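Local atomic coordinates of truncated hemoglobin from geobacillus stearothermophilus (Geobacillus stearothermophilus, PDB entry 2BKM), a protein that binds haem as a truncated haemoglobin and probably serves in oxygen storage or transport. Residues K49-Q54 / P60-E65; A22-V27 / D39-T44; E8-E13 / G103-Q108. All coordinates share one frame; numbering follows the deposited sequence. Where two conformers were deposited one is given.

Interaction 1 of 3, residues K49-Q54 / P60-E65; sequences KQFLTQ and PLYTAE. With HEM (protoporphyrin IX containing Fe), chain D.
The haem pocket of this globin is lined on one side by F51 of helix 42-55 and Y62 of the short helix 61-66. The two rings form a T-shaped stack, with the edge of F51 toward the face of Y62 and the planes 89° apart. Both rings touch the haem; only Y62 is hydrogen-bonded to it in this contact. With chi1 at 179°, the Y62 ring runs out past F51, and this lets Y62 OH give a very short bond to propionate oxygen O2D of the haem, 2.5 Å. F51 CB lies 3.4 Å from methyl CMD of the haem.

Two glutamines add polar bonds. Q54 has an extended chain that puts its amide beside the first turn of helix 61-66. Its OE1 accepts from T63 N at 2.9 Å, in the carbonyl plane and on a lone pair. Y62 N adds a weak bond to the same oxygen. Q54 NE2 gives its own bond to T63 OG1, also 2.9 Å.

One turn earlier on the helix, Q50 NE2 gives a hydrogen bond to E65 OE1 at 2.6 Å, from above the carboxylate plane. H46 also bonds E65 OE1, while H66 bonds Q50 OE1. F51 and Y62 make this helix pair part of the haem pocket of a truncated globin.

Interaction 2 of 3, residues A22-V27 / D39-T44; sequences AFYRRV and DDLTET. With HEM (protoporphyrin IX containing Fe), chain D; ACT (acetate ion), chain E.
Y24 turns CG away from its carbonyl carbon (chi1 -73°), and T44 sets OG1 beside its backbone N (chi1 -53°), which leaves CG2 anti to N. Both side chains thus reach the distal haem pocket of the globin fold, where they cross at about a right angle. T44 CG2 comes within 3.6 Å of Y24 OH. The other branch, T44 OG1, bonds propionate oxygen O2A of the haem at 2.5 Å. One small side chain therefore touches the tyrosine and holds the cofactor.

Nearer the Y24 backbone, L41 CD1 packs against Y24 O at 3.6 Å. L41 is the N-cap residue of helix 42-55. An Asx turn spans it, in which D40 OD2 accepts from T42 N; T42 OG1 bonds the same oxygen. F23 CD1 lies over the centre of the Y24 ring, on one face.

An acetate, probably from the crystallisation liquor, occupies the site. Its OXT binds the haem iron, and W88 NE1 is hydrogen-bonded to the acetate. Y24, Q48 and W88 also belong to the oxygen pocket. Y24 has a weak bond to Q48 OE1. Y24 OH also gives a very short bond, 2.4 Å, to acetate O, which lies at the ring edge.

Interaction 3 of 3, residues E8-E13 / G103-Q108; sequences EAIGGE and GPAREQ
A9, of helix 6-9, and the next residue I10 present two methyl groups to A105 in the first turn of helix 104-120. The bond from CA to CB in A9 and the bond from CB to CG2 in I10 run nearly parallel. The CA to CB bond of A105 points back against them, at about 153° to that of A9. The methyls therefore pass alongside each other and do not meet head on.

A105 CB is 3.9 Å from A9 CB and 3.8 Å from I10 CG2. Seen from A105 CB, the two partners lie about 77° apart, so one methyl touches both without lying in line between them. I10 CG2 is also 3.8 Å from A105 O. The chi1 of I10, 69°, sets CG1 between the backbone N and the carbonyl carbon. CG2 is then left to face A105. I10 also touches L56.

The contact is small, with 120 Å² buried in total, and its side-chain to side-chain contacts are all between methyl groups. The small A105 is consistent with the close backbones: the CA atoms of I10 and A105 are 5.8 Å apart. R106 takes little part. Its end leads away to a salt bridge with D97, and NH2 also bonds L101 O.

Both segments have a glycine with positive phi at a helix end. G11 leaves helix 6-9 in a Schellman motif, and G11 N bonds E8 O at 2.9 Å. G103 is the N-cap of helix 104-120, and its O takes the bond from E107 N. I10 O is used by T15 OG1 in the next helix. A helix that ends in a Schellman turn thus packs on the start of the last helix, and the contact joins the N-terminal and C-terminal parts of the globin fold.

From the N terminus, residues 8-13 come first and run into helix 12-29. Their partner, 103-108, comes 90 residues later, so interaction 3 closes a long loop that encloses the other two. Interaction 2 follows inside it, joining helix 12-29 to the start of helix 42-55. It closes before interaction 1 opens. Interaction 1 then joins the later part of helix 42-55 to helix 61-66. The two are in series and do not touch, but both reach the haem. Interactions 1 and 3 do meet, through a salt bridge of K49 NZ with E13 OE1 at 2.9 Å. Interactions 2 and 3 share helix 12-29 without touching.

Interaction 1 of 3, residues K49-Q54 / P60-E65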
loop_
_atom_site.group_PDB
_atom_site.type_symbol
_atom_site.label_atom_id
_atom_site.label_comp_id
_atom_site.label_asym_id
_atom_site.label_seq_id
_atom_site.Cartn_x
_atom_site.Cartn_y
_atom_site.Cartn_z
ATOM N N LYS A 49 5.140 4.450 -4.295
ATOM C CA LYS A 49 5.572 3.852 -5.554
ATOM C C LYS A 49 6.943 3.197 -5.387
ATOM O O LYS A 49 7.183 2.071 -5.820
ATOM C CB LYS A 49 5.612 4.892 -6.651
ATOM C CG LYS A 49 6.064 4.269 -7.945
ATOM C CD LYS A 49 5.785 5.083 -9.175
ATOM C CE LYS A 49 5.507 4.159 -10.380
ATOM N NZ LYS A 49 6.256 2.835 -10.579
ATOM N N GLN A 50 7.859 3.916 -4.725
ATOM C CA GLN A 50 9.186 3.349 -4.467
ATOM C C GLN A 50 9.114 2.115 -3.583
ATOM O O GLN A 50 9.722 1.085 -3.864
ATOM C CB GLN A 50 10.084 4.387 -3.793
ATOM C CG GLN A 50 10.377 5.555 -4.692
ATOM C CD GLN A 50 11.146 6.603 -3.967
ATOM O OE1 GLN A 50 10.829 6.948 -2.838
ATOM N NE2 GLN A 50 12.183 7.099 -4.600
ATOM N N PHE A 51 8.306 2.199 -2.521
ATOM C CA PHE A 51 8.210 1.100 -1.606
ATOM C C PHE A 51 7.619 -0.152 -2.251
ATOM O O PHE A 51 8.157 -1.221 -2.097
ATOM C CB PHE A 51 7.394 1.468 -0.367
ATOM C CG PHE A 51 7.274 0.326 0.558
ATOM C CD1 PHE A 51 8.368 -0.042 1.319
ATOM C CD2 PHE A 51 6.112 -0.480 0.585
ATOM C CE1 PHE A 51 8.306 -1.199 2.145
ATOM C CE2 PHE A 51 6.030 -1.601 1.382
ATOM C CZ PHE A 51 7.117 -1.993 2.165
ATOM N N LEU A 52 6.504 0.019 -2.950
ATOM C CA LEU A 52 5.830 -1.142 -3.493
ATOM C C LEU A 52 6.705 -1.798 -4.563
ATOM O O LEU A 52 6.751 -3.016 -4.663
ATOM C CB LEU A 52 4.483 -0.753 -4.080
ATOM C CG LEU A 52 3.424 -0.377 -3.026
ATOM C CD1 LEU A 52 2.197 0.069 -3.746
ATOM C CD2 LEU A 52 3.149 -1.563 -2.104
ATOM N N THR A 53 7.471 -0.982 -5.288
ATOM C CA THR A 53 8.408 -1.532 -6.265
ATOM C C THR A 53 9.372 -2.492 -5.577
ATOM O O THR A 53 9.542 -3.631 -5.983
ATOM C CB THR A 53 9.162 -0.358 -6.945
ATOM O OG1 THR A 53 8.211 0.392 -7.714
ATOM C CG2 THR A 53 10.283 -0.920 -7.836
ATOM N N GLN A 54 9.975 -2.025 -4.498
ATOM C CA GLN A 54 10.915 -2.831 -3.758
ATOM C C GLN A 54 10.241 -4.014 -3.083
ATOM O O GLN A 54 10.747 -5.109 -3.107
ATOM C CB GLN A 54 11.594 -1.875 -2.777
ATOM C CG GLN A 54 12.484 -2.437 -1.736
ATOM C CD GLN A 54 13.111 -1.309 -0.961
ATOM O OE1 GLN A 54 13.416 -0.253 -1.513
ATOM N NE2 GLN A 54 13.305 -1.522 0.330
ATOM N N PRO A 60 15.410 -1.745 -5.469
ATOM C CA PRO A 60 15.237 -1.270 -4.084
ATOM C C PRO A 60 15.160 0.248 -4.021
ATOM O O PRO A 60 15.969 0.924 -3.372
ATOM C CB PRO A 60 16.479 -1.813 -3.370
ATOM C CG PRO A 60 17.519 -1.838 -4.508
ATOM C CD PRO A 60 16.804 -2.188 -5.743
ATOM N N LEU A 61 14.134 0.803 -4.658
ATOM C CA LEU A 61 14.020 2.237 -4.830
ATOM C C LEU A 61 13.784 2.994 -3.548
ATOM O O LEU A 61 14.208 4.146 -3.382
ATOM C CB LEU A 61 12.879 2.534 -5.778
ATOM C CG LEU A 61 13.013 1.974 -7.191
ATOM C CD1 LEU A 61 11.858 2.495 -8.029
ATOM C CD2 LEU A 61 14.348 2.362 -7.810
ATOM N N TYR A 62 13.030 2.384 -2.653
ATOM C CA TYR A 62 12.681 3.057 -1.440
ATOM C C TYR A 62 13.896 3.192 -0.521
ATOM O O TYR A 62 14.180 4.284 -0.038
ATOM C CB TYR A 62 11.523 2.313 -0.732
ATOM C CG TYR A 62 11.132 2.984 0.570
ATOM C CD1 TYR A 62 10.116 3.939 0.616
ATOM C CD2 TYR A 62 11.847 2.714 1.753
ATOM C CE1 TYR A 62 9.781 4.574 1.815
ATOM C CE2 TYR A 62 11.510 3.355 2.954
ATOM C CZ TYR A 62 10.489 4.261 2.978
ATOM O OH TYR A 62 10.214 4.887 4.163
ATOM N N THR A 63 14.608 2.090 -0.324
ATOM C CA THR A 63 15.780 2.125 0.554
ATOM C C THR A 63 16.778 3.159 0.040
ATOM O O THR A 63 17.342 3.927 0.828
ATOM C CB THR A 63 16.393 0.768 0.671
ATOM O OG1 THR A 63 15.508 -0.057 1.448
ATOM C CG2 THR A 63 17.730 0.847 1.422
ATOM N N ALA A 64 16.951 3.192 -1.271
ATOM C CA ALA A 64 17.944 4.081 -1.895
ATOM C C ALA A 64 17.691 5.516 -1.495
ATOM O O ALA A 64 18.615 6.278 -1.251
ATOM C CB ALA A 64 17.922 3.938 -3.409
ATOM N N GLU A 65 16.430 5.908 -1.416
ATOM C CA GLU A 65 16.139 7.280 -1.085
ATOM C C GLU A 65 15.836 7.530 0.378
ATOM O O GLU A 65 16.097 8.634 0.873
ATOM C CB GLU A 65 15.012 7.812 -1.980
ATOM C CG GLU A 65 14.775 9.301 -1.829
ATOM C CD GLU A 65 13.643 9.817 -2.717
ATOM O OE1 GLU A 65 13.450 9.283 -3.827
ATOM O OE2 GLU A 65 12.981 10.788 -2.290
HETATM C CHA HEM D . 3.358 6.213 5.407
HETATM C CHB HEM D . -1.055 5.318 7.110
HETATM C CHC HEM D . -0.468 0.665 5.884
HETATM C CHD HEM D . 3.413 1.847 3.319
HETATM C C1A HEM D . 2.100 6.340 5.925
HETATM C C2A HEM D . 1.570 7.589 6.427
HETATM C C3A HEM D . 0.350 7.338 6.897
HETATM C C4A HEM D . 0.083 5.936 6.713
HETATM C CMA HEM D . -0.616 8.365 7.517
HETATM C CAA HEM D . 2.290 8.948 6.383
HETATM C CBA HEM D . 2.347 9.434 4.947
HETATM C CGA HEM D . 3.327 10.570 4.730
HETATM O O1A HEM D . 3.920 11.128 5.713
HETATM O O2A HEM D . 3.565 10.923 3.547
HETATM C C1B HEM D . -1.243 3.974 6.964
HETATM C C2B HEM D . -2.377 3.233 7.477
HETATM C C3B HEM D . -2.189 1.955 7.163
HETATM C C4B HEM D . -0.958 1.804 6.425
HETATM C CMB HEM D . -3.593 3.826 8.219
HETATM C CAB HEM D . -3.147 0.824 7.500
HETATM C CBB HEM D . -2.729 -0.423 7.752
HETATM C C1C HEM D . 0.589 0.587 5.003
HETATM C C2C HEM D . 0.930 -0.557 4.193
HETATM C C3C HEM D . 2.017 -0.186 3.503
HETATM C C4C HEM D . 2.359 1.171 3.847
HETATM C CMC HEM D . 0.184 -1.924 4.145
HETATM C CAC HEM D . 2.806 -0.967 2.440
HETATM C CBC HEM D . 2.622 -2.242 2.129
HETATM C C1D HEM D . 3.764 3.109 3.681
HETATM C C2D HEM D . 4.978 3.753 3.244
HETATM C C3D HEM D . 4.959 5.085 3.902
HETATM C C4D HEM D . 3.763 5.115 4.706
HETATM C CMD HEM D . 6.027 3.189 2.275
HETATM C CAD HEM D . 6.012 6.169 3.768
HETATM C CBD HEM D . 6.972 6.090 4.962
HETATM C CGD HEM D . 7.894 7.281 4.845
HETATM O O1D HEM D . 7.502 8.431 5.236
HETATM O O2D HEM D . 9.002 7.067 4.284
HETATM N NA HEM D . 1.158 5.353 6.124
HETATM N NB HEM D . -0.415 3.062 6.342
HETATM N NC HEM D . 1.456 1.623 4.753
HETATM N ND HEM D . 3.074 3.948 4.535
HETATM FE FE HEM D . 1.333 3.490 5.452
#

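Interaction 2 of 3, residues A22-V27 / D39-T44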
loop_
_atom_site.group_PDB
_atom_site.type_symbol
_atom_site.label_atom_id
_atom_site.label_comp_id
_atom_site.label_asym_id
_atom_site.label_seq_id
_atom_site.Cartn_x
_atom_site.Cartn_y
_atom_site.Cartn_z
ATOM N N ALA A 22 -4.314 5.510 -8.345
ATOM C CA ALA A 22 -5.684 5.220 -8.011
ATOM C C ALA A 22 -5.896 5.111 -6.503
ATOM O O ALA A 22 -6.899 5.569 -5.957
ATOM C CB ALA A 22 -6.093 3.936 -8.728
ATOM N N PHE A 23 -4.937 4.492 -5.842
ATOM C CA PHE A 23 -5.011 4.282 -4.420
ATOM C C PHE A 23 -5.119 5.617 -3.647
ATOM O O PHE A 23 -5.966 5.764 -2.778
ATOM C CB PHE A 23 -3.808 3.457 -3.965
ATOM C CG PHE A 23 -3.794 3.205 -2.477
ATOM C CD1 PHE A 23 -2.791 3.772 -1.703
ATOM C CD2 PHE A 23 -4.779 2.446 -1.852
ATOM C CE1 PHE A 23 -2.756 3.553 -0.339
ATOM C CE2 PHE A 23 -4.759 2.228 -0.479
ATOM C CZ PHE A 23 -3.751 2.777 0.280
ATOM N N TYR A 24 -4.253 6.567 -4.000
ATOM C CA TYR A 24 -4.266 7.810 -3.217
ATOM C C TYR A 24 -5.473 8.657 -3.498
ATOM O O TYR A 24 -5.904 9.423 -2.614
ATOM C CB TYR A 24 -2.949 8.577 -3.267
ATOM C CG TYR A 24 -1.968 7.822 -2.438
ATOM C CD1 TYR A 24 -0.944 7.098 -3.020
ATOM C CD2 TYR A 24 -2.128 7.767 -1.062
ATOM C CE1 TYR A 24 -0.081 6.348 -2.240
ATOM C CE2 TYR A 24 -1.293 7.028 -0.277
ATOM C CZ TYR A 24 -0.262 6.308 -0.876
ATOM O OH TYR A 24 0.586 5.546 -0.108
ATOM N N ARG A 25 -6.068 8.507 -4.686
ATOM C CA ARG A 25 -7.357 9.175 -4.871
ATOM C C ARG A 25 -8.411 8.612 -3.907
ATOM O O ARG A 25 -9.259 9.351 -3.393
ATOM C CB ARG A 25 -7.864 9.023 -6.302
ATOM C CG ARG A 25 -7.083 9.828 -7.304
ATOM C CD ARG A 25 -7.875 9.861 -8.622
ATOM N NE ARG A 25 -7.960 8.544 -9.256
ATOM C CZ ARG A 25 -7.063 8.105 -10.133
ATOM N NH1 ARG A 25 -7.191 6.901 -10.686
ATOM N NH2 ARG A 25 -6.030 8.882 -10.454
ATOM N N ARG A 26 -8.374 7.297 -3.663
ATOM C CA ARG A 26 -9.316 6.689 -2.743
ATOM C C ARG A 26 -9.010 7.076 -1.306
ATOM O O ARG A 26 -9.906 7.319 -0.529
ATOM C CB ARG A 26 -9.301 5.165 -2.885
ATOM C CG ARG A 26 -9.745 4.572 -4.231
ATOM C CD ARG A 26 -10.986 5.167 -4.858
ATOM N NE ARG A 26 -11.366 4.245 -5.932
ATOM C CZ ARG A 26 -12.501 3.550 -5.976
ATOM N NH1 ARG A 26 -13.445 3.687 -5.045
ATOM N NH2 ARG A 26 -12.690 2.726 -6.987
ATOM N N VAL A 27 -7.724 7.104 -0.949
ATOM C CA VAL A 27 -7.339 7.471 0.387
ATOM C C VAL A 27 -7.794 8.869 0.688
ATOM O O VAL A 27 -8.314 9.117 1.768
ATOM C CB VAL A 27 -5.802 7.348 0.560
ATOM C CG1 VAL A 27 -5.357 7.973 1.875
ATOM C CG2 VAL A 27 -5.372 5.861 0.501
ATOM N N ASP A 39 -2.459 16.525 3.498
ATOM C CA ASP A 39 -3.456 17.013 2.553
ATOM C C ASP A 39 -2.949 16.889 1.124
ATOM O O ASP A 39 -3.710 16.584 0.203
ATOM C CB ASP A 39 -3.792 18.466 2.862
ATOM C CG ASP A 39 -4.361 18.639 4.258
ATOM O OD1 ASP A 39 -3.868 19.535 4.973
ATOM O OD2 ASP A 39 -5.284 17.871 4.636
ATOM N N ASP A 40 -1.649 17.099 0.970
ATOM C CA ASP A 40 -0.981 16.895 -0.284
ATOM C C ASP A 40 -0.305 15.532 -0.243
ATOM O O ASP A 40 0.631 15.327 0.514
ATOM C CB ASP A 40 0.076 17.961 -0.425
ATOM C CG ASP A 40 0.683 17.985 -1.781
ATOM O OD1 ASP A 40 1.305 19.036 -2.090
ATOM O OD2 ASP A 40 0.550 16.990 -2.556
ATOM N N LEU A 41 -0.806 14.626 -1.078
ATOM C CA LEU A 41 -0.300 13.262 -1.090
ATOM C C LEU A 41 0.790 13.021 -2.083
ATOM O O LEU A 41 1.171 11.875 -2.330
ATOM C CB LEU A 41 -1.466 12.310 -1.341
ATOM C CG LEU A 41 -2.502 12.269 -0.206
ATOM C CD1 LEU A 41 -3.806 11.693 -0.715
ATOM C CD2 LEU A 41 -1.996 11.505 1.003
ATOM N N THR A 42 1.337 14.088 -2.649
ATOM C CA THR A 42 2.388 13.939 -3.651
ATOM C C THR A 42 3.562 13.142 -3.109
ATOM O O THR A 42 3.999 12.183 -3.708
ATOM C CB THR A 42 2.846 15.338 -4.150
ATOM O OG1 THR A 42 1.711 15.998 -4.700
ATOM C CG2 THR A 42 3.935 15.221 -5.238
ATOM N N GLU A 43 4.091 13.543 -1.966
ATOM C CA GLU A 43 5.252 12.889 -1.444
ATOM C C GLU A 43 4.934 11.458 -1.019
ATOM O O GLU A 43 5.722 10.538 -1.234
ATOM C CB GLU A 43 5.773 13.676 -0.261
ATOM C CG GLU A 43 7.049 13.195 0.264
ATOM C CD GLU A 43 7.493 14.025 1.459
ATOM O OE1 GLU A 43 6.904 15.112 1.690
ATOM O OE2 GLU A 43 8.413 13.582 2.186
ATOM N N THR A 44 3.747 11.284 -0.436
ATOM C CA THR A 44 3.360 9.962 0.024
ATOM C C THR A 44 3.310 8.994 -1.147
ATOM O O THR A 44 3.771 7.857 -1.055
ATOM C CB THR A 44 1.961 10.031 0.635
ATOM O OG1 THR A 44 1.945 11.058 1.639
ATOM C CG2 THR A 44 1.605 8.691 1.246
HETATM C CHA HEM D . 3.358 6.213 5.407
HETATM C CHB HEM D . -1.055 5.318 7.110
HETATM C CHC HEM D . -0.468 0.665 5.884
HETATM C CHD HEM D . 3.413 1.847 3.319
HETATM C C1A HEM D . 2.100 6.340 5.925
HETATM C C2A HEM D . 1.570 7.589 6.427
HETATM C C3A HEM D . 0.350 7.338 6.897
HETATM C C4A HEM D . 0.083 5.936 6.713
HETATM C CMA HEM D . -0.616 8.365 7.517
HETATM C CAA HEM D . 2.290 8.948 6.383
HETATM C CBA HEM D . 2.347 9.434 4.947
HETATM C CGA HEM D . 3.327 10.570 4.730
HETATM O O1A HEM D . 3.920 11.128 5.713
HETATM O O2A HEM D . 3.565 10.923 3.547
HETATM C C1B HEM D . -1.243 3.974 6.964
HETATM C C2B HEM D . -2.377 3.233 7.477
HETATM C C3B HEM D . -2.189 1.955 7.163
HETATM C C4B HEM D . -0.958 1.804 6.425
HETATM C CMB HEM D . -3.593 3.826 8.219
HETATM C CAB HEM D . -3.147 0.824 7.500
HETATM C CBB HEM D . -2.729 -0.423 7.752
HETATM C C1C HEM D . 0.589 0.587 5.003
HETATM C C2C HEM D . 0.930 -0.557 4.193
HETATM C C3C HEM D . 2.017 -0.186 3.503
HETATM C C4C HEM D . 2.359 1.171 3.847
HETATM C CMC HEM D . 0.184 -1.924 4.145
HETATM C CAC HEM D . 2.806 -0.967 2.440
HETATM C CBC HEM D . 2.622 -2.242 2.129
HETATM C C1D HEM D . 3.764 3.109 3.681
HETATM C C2D HEM D . 4.978 3.753 3.244
HETATM C C3D HEM D . 4.959 5.085 3.902
HETATM C C4D HEM D . 3.763 5.115 4.706
HETATM C CMD HEM D . 6.027 3.189 2.275
HETATM C CAD HEM D . 6.012 6.169 3.768
HETATM C CBD HEM D . 6.972 6.090 4.962
HETATM C CGD HEM D . 7.894 7.281 4.845
HETATM O O1D HEM D . 7.502 8.431 5.236
HETATM O O2D HEM D . 9.002 7.067 4.284
HETATM N NA HEM D . 1.158 5.353 6.124
HETATM N NB HEM D . -0.415 3.062 6.342
HETATM N NC HEM D . 1.456 1.623 4.753
HETATM N ND HEM D . 3.074 3.948 4.535
HETATM FE FE HEM D . 1.333 3.490 5.452
HETATM C C ACT E . 0.533 4.767 2.717
HETATM O O ACT E . -0.350 4.680 1.868
HETATM O OXT ACT E . 0.471 3.957 3.622
HETATM C CH3 ACT E . 1.618 5.773 2.635
#

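Interaction 3 of 3, residues E8-E13 / G103-Q108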
loop_
_atom_site.group_PDB
_atom_site.type_symbol
_atom_site.label_atom_id
_atom_site.label_comp_id
_atom_site.label_asym_id
_atom_site.label_seq_id
_atom_site.Cartn_x
_atom_site.Cartn_y
_atom_site.Cartn_z
ATOM N N GLU A 8 7.186 -8.288 -11.529
ATOM C CA GLU A 8 6.986 -8.608 -12.943
ATOM C C GLU A 8 5.614 -9.222 -13.184
ATOM O O GLU A 8 4.935 -8.916 -14.174
ATOM C CB GLU A 8 8.059 -9.612 -13.372
ATOM C CG GLU A 8 9.462 -9.057 -13.387
ATOM C CD GLU A 8 10.523 -10.009 -12.781
ATOM O OE1 GLU A 8 10.435 -11.258 -12.946
ATOM O OE2 GLU A 8 11.461 -9.491 -12.120
ATOM N N ALA A 9 5.211 -10.135 -12.305
ATOM C CA ALA A 9 3.966 -10.862 -12.474
ATOM C C ALA A 9 2.794 -9.936 -12.620
ATOM O O ALA A 9 1.845 -10.255 -13.331
ATOM C CB ALA A 9 3.760 -11.839 -11.292
ATOM N N ILE A 10 2.801 -8.806 -11.912
ATOM C CA ILE A 10 1.659 -7.929 -11.975
ATOM C C ILE A 10 1.782 -6.861 -13.040
ATOM O O ILE A 10 0.859 -6.078 -13.241
ATOM C CB ILE A 10 1.332 -7.239 -10.616
ATOM C CG1 ILE A 10 2.432 -6.232 -10.258
ATOM C CG2 ILE A 10 1.112 -8.264 -9.523
ATOM C CD1 ILE A 10 2.004 -5.280 -9.101
ATOM N N GLY A 11 2.926 -6.834 -13.714
ATOM C CA GLY A 11 3.145 -5.861 -14.789
ATOM C C GLY A 11 4.111 -4.732 -14.477
ATOM O O GLY A 11 4.204 -3.742 -15.236
ATOM N N GLY A 12 4.850 -4.863 -13.375
ATOM C CA GLY A 12 5.956 -3.990 -13.073
ATOM C C GLY A 12 5.598 -2.532 -12.885
ATOM O O GLY A 12 4.542 -2.193 -12.350
ATOM N N GLU A 13 6.503 -1.665 -13.357
ATOM C CA GLU A 13 6.440 -0.242 -13.117
ATOM C C GLU A 13 5.079 0.355 -13.455
ATOM O O GLU A 13 4.532 1.167 -12.689
ATOM C CB GLU A 13 7.564 0.451 -13.897
ATOM C CG GLU A 13 7.849 1.857 -13.441
ATOM C CD GLU A 13 6.823 2.857 -13.906
ATOM O OE1 GLU A 13 6.617 3.890 -13.220
ATOM O OE2 GLU A 13 6.218 2.623 -14.978
ATOM N N GLY A 103 -6.667 -11.177 -10.822
ATOM C CA GLY A 103 -6.030 -12.461 -11.044
ATOM C C GLY A 103 -5.098 -12.883 -9.936
ATOM O O GLY A 103 -4.989 -12.215 -8.925
ATOM N N PRO A 104 -4.435 -14.007 -10.104
ATOM C CA PRO A 104 -3.731 -14.584 -8.972
ATOM C C PRO A 104 -2.538 -13.778 -8.526
ATOM O O PRO A 104 -2.257 -13.773 -7.323
ATOM C CB PRO A 104 -3.365 -16.008 -9.457
ATOM C CG PRO A 104 -3.461 -15.894 -10.946
ATOM C CD PRO A 104 -4.485 -14.912 -11.268
ATOM N N ALA A 105 -1.824 -13.130 -9.434
ATOM C CA ALA A 105 -0.729 -12.257 -9.028
ATOM C C ALA A 105 -1.289 -11.082 -8.252
ATOM O O ALA A 105 -0.724 -10.738 -7.225
ATOM C CB ALA A 105 -0.002 -11.770 -10.254
ATOM N N ARG A 106 -2.395 -10.493 -8.694
ATOM C CA ARG A 106 -3.037 -9.480 -7.861
ATOM C C ARG A 106 -3.328 -10.014 -6.482
ATOM O O ARG A 106 -3.052 -9.317 -5.481
ATOM C CB ARG A 106 -4.332 -9.030 -8.481
ATOM C CG ARG A 106 -5.006 -8.002 -7.612
ATOM C CD ARG A 106 -6.424 -8.144 -7.732
ATOM N NE ARG A 106 -7.229 -7.584 -6.637
ATOM C CZ ARG A 106 -8.296 -6.822 -6.864
ATOM N NH1 ARG A 106 -8.997 -6.403 -5.819
ATOM N NH2 ARG A 106 -8.649 -6.426 -8.093
ATOM N N GLU A 107 -3.900 -11.214 -6.384
ATOM C CA GLU A 107 -4.314 -11.645 -5.050
ATOM C C GLU A 107 -3.138 -11.976 -4.182
ATOM O O GLU A 107 -3.175 -11.770 -2.957
ATOM C CB GLU A 107 -5.292 -12.824 -5.114
ATOM C CG GLU A 107 -6.467 -12.572 -5.984
ATOM C CD GLU A 107 -7.395 -11.528 -5.509
ATOM O OE1 GLU A 107 -7.183 -10.838 -4.456
ATOM O OE2 GLU A 107 -8.421 -11.408 -6.241
ATOM N N GLN A 108 -2.076 -12.495 -4.778
ATOM C CA GLN A 108 -0.867 -12.791 -4.011
ATOM C C GLN A 108 -0.312 -11.480 -3.447
ATOM O O GLN A 108 0.080 -11.390 -2.264
ATOM C CB GLN A 108 0.206 -13.420 -4.909
ATOM C CG GLN A 108 -0.005 -14.868 -5.219
ATOM C CD GLN A 108 0.838 -15.349 -6.394
ATOM O OE1 GLN A 108 0.507 -16.376 -7.008
ATOM N NE2 GLN A 108 1.896 -14.628 -6.724
#